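ANGPTL4 C-terminal chain (Homo sapiens, PDB 6EUB) is the C-terminal fibrinogen-like domain of a secreted protein that inactivates lipoprotein lipase and so regulates triglyceride clearance from blood serum. Local coordinates at residues A[113-118]-A[131-136]. Sequence-based numbering, arbitrary orientation.
Sequences QFSVHL and APVAGQ
The axes of strand residues 113-118 and helix residues 131-136 come within 8.8 Å, their directions 137° apart, and Phe114 and Val133 are the closest pair, 6.5 Å from CA to CA. Both of these residues are buried. Val133 points at the strand and makes the apolar contact. Its CG1 meets Phe114 CB at 3.9 Å. Both methyls also touch one backbone oxygen: Val133 CG1 and CG2 are each 3.7 Å from Ser115 O. CG1 stands anti to the backbone N of Val133 (chi1 170°), and this turns it to the Phe114 side. Gln136 OE1 comes to the Phe114 ring at a slant, 3.5 Å from CD1. Ring and amide planes are 30° apart, and the two side chains pass each other in opposite directions. The Gln136 chain is extended beyond CG, which carries the amide out to the ring.

Both segments belong to the fibrinogen C-terminal domain. Strand 109-118 pairs with strand 96-103, where Phe114 has backbone hydrogen bonds with Leu98. It also pairs with the short strand 127-129, which leads almost directly into the helix. The helix follows strand 127-129 and packs back on strand 109-118, the antiparallel partner of that short strand. The Phe114 side chain also touches Leu137, just past the helix.

The polar link between the segments runs through a water. It accepts from Gln136 NE2 at 2.7 Å and, in a longer bond, from Ser115 N at 3.2 Å. This ties the amide of the exposed Gln136 to the strand backbone.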
loop_
_atom_site.group_PDB
_atom_site.type_symbol
_atom_site.label_atom_id
_atom_site.label_comp_id
_atom_site.label_asym_id
_atom_site.label_seq_id
_atom_site.Cartn_x
_atom_site.Cartn_y
_atom_site.Cartn_z
ATOM N N GLN A 113 -10.544 -6.034 1.027
ATOM C CA GLN A 113 -10.339 -6.014 -0.408
ATOM C C GLN A 113 -11.136 -4.872 -1.028
ATOM O O GLN A 113 -12.285 -4.625 -0.658
ATOM C CB GLN A 113 -10.716 -7.352 -1.031
ATOM C CG GLN A 113 -9.843 -7.703 -2.227
ATOM C CD GLN A 113 -9.983 -9.147 -2.679
ATOM O OE1 GLN A 113 -10.428 -9.410 -3.796
ATOM N NE2 GLN A 113 -9.589 -10.089 -1.818
ATOM N N PHE A 114 -10.502 -4.164 -1.961
ATOM C CA PHE A 114 -11.107 -3.036 -2.650
ATOM C C PHE A 114 -10.669 -3.110 -4.092
ATOM O O PHE A 114 -9.507 -3.429 -4.364
ATOM C CB PHE A 114 -10.663 -1.670 -2.075
ATOM C CG PHE A 114 -10.558 -1.645 -0.589
ATOM C CD1 PHE A 114 -11.677 -1.348 0.195
ATOM C CD2 PHE A 114 -9.356 -1.937 0.032
ATOM C CE1 PHE A 114 -11.599 -1.339 1.581
ATOM C CE2 PHE A 114 -9.255 -1.933 1.404
ATOM C CZ PHE A 114 -10.387 -1.636 2.191
ATOM N N SER A 115 -11.581 -2.812 -5.018
ATOM C CA SER A 115 -11.186 -2.634 -6.406
ATOM C C SER A 115 -10.795 -1.163 -6.614
ATOM O O SER A 115 -11.525 -0.260 -6.191
ATOM C CB SER A 115 -12.307 -3.086 -7.344
ATOM O OG SER A 115 -13.091 -2.003 -7.799
ATOM N N VAL A 116 -9.611 -0.931 -7.203
ATOM C CA VAL A 116 -9.038 0.401 -7.401
ATOM C C VAL A 116 -8.518 0.542 -8.830
ATOM O O VAL A 116 -8.370 -0.433 -9.566
ATOM C CB VAL A 116 -7.879 0.699 -6.431
ATOM C CG1 VAL A 116 -8.289 0.504 -4.977
ATOM C CG2 VAL A 116 -6.635 -0.144 -6.808
ATOM N N HIS A 117 -8.223 1.781 -9.205
ATOM C CA HIS A 117 -7.312 2.097 -10.300
ATOM C C HIS A 117 -6.176 2.941 -9.736
ATOM O O HIS A 117 -6.386 3.772 -8.841
ATOM C CB HIS A 117 -7.995 2.880 -11.446
ATOM C CG HIS A 117 -9.052 2.107 -12.163
ATOM N ND1 HIS A 117 -8.904 1.672 -13.462
ATOM C CD2 HIS A 117 -10.269 1.667 -11.756
ATOM C CE1 HIS A 117 -9.984 1.001 -13.828
ATOM N NE2 HIS A 117 -10.825 0.981 -12.810
ATOM N N LEU A 118 -4.974 2.736 -10.275
ATOM C CA LEU A 118 -3.767 3.409 -9.809
ATOM C C LEU A 118 -3.192 4.216 -10.962
ATOM O O LEU A 118 -2.752 3.644 -11.967
ATOM C CB LEU A 118 -2.753 2.399 -9.297
ATOM C CG LEU A 118 -1.376 2.962 -8.965
ATOM C CD1 LEU A 118 -1.480 4.006 -7.852
ATOM C CD2 LEU A 118 -0.405 1.845 -8.592
ATOM N N ALA A 131 -17.351 5.805 -6.066
ATOM C CA ALA A 131 -18.121 6.141 -4.870
ATOM C C ALA A 131 -18.439 4.929 -3.985
ATOM O O ALA A 131 -18.308 5.060 -2.752
ATOM C CB ALA A 131 -19.407 6.888 -5.260
ATOM N N PRO A 132 -18.866 3.758 -4.505
ATOM C CA PRO A 132 -19.106 2.622 -3.576
ATOM C C PRO A 132 -17.856 2.230 -2.809
ATOM O O PRO A 132 -17.924 2.067 -1.583
ATOM C CB PRO A 132 -19.612 1.488 -4.492
ATOM C CG PRO A 132 -20.214 2.220 -5.684
ATOM C CD PRO A 132 -19.341 3.456 -5.874
ATOM N N VAL A 133 -16.700 2.145 -3.480
ATOM C CA VAL A 133 -15.487 1.721 -2.785
ATOM C C VAL A 133 -15.043 2.771 -1.767
ATOM O O VAL A 133 -14.662 2.435 -0.634
ATOM C CB VAL A 133 -14.384 1.381 -3.802
ATOM C CG1 VAL A 133 -13.066 1.180 -3.096
ATOM C CG2 VAL A 133 -14.774 0.116 -4.566
ATOM N N ALA A 134 -15.113 4.056 -2.127
ATOM C CA ALA A 134 -14.841 5.103 -1.142
ATOM C C ALA A 134 -15.826 5.035 0.005
ATOM O O ALA A 134 -15.469 5.344 1.148
ATOM C CB ALA A 134 -14.898 6.492 -1.787
ATOM N N GLY A 135 -17.071 4.634 -0.277
ATOM C CA GLY A 135 -18.007 4.342 0.801
ATOM C C GLY A 135 -17.558 3.182 1.677
ATOM O O GLY A 135 -17.690 3.234 2.901
ATOM N N GLN A 136 -17.018 2.120 1.065
ATOM C CA GLN A 136 -16.458 1.024 1.856
ATOM C C GLN A 136 -15.381 1.505 2.807
ATOM O O GLN A 136 -15.217 0.945 3.891
ATOM C CB GLN A 136 -15.824 -0.040 0.968
ATOM C CG GLN A 136 -16.707 -0.740 -0.003
ATOM C CD GLN A 136 -15.904 -1.739 -0.817
ATOM O OE1 GLN A 136 -14.972 -2.375 -0.304
ATOM N NE2 GLN A 136 -16.243 -1.866 -2.097
HETATM O O HOH W 1 -14.553 -3.127 -3.766
#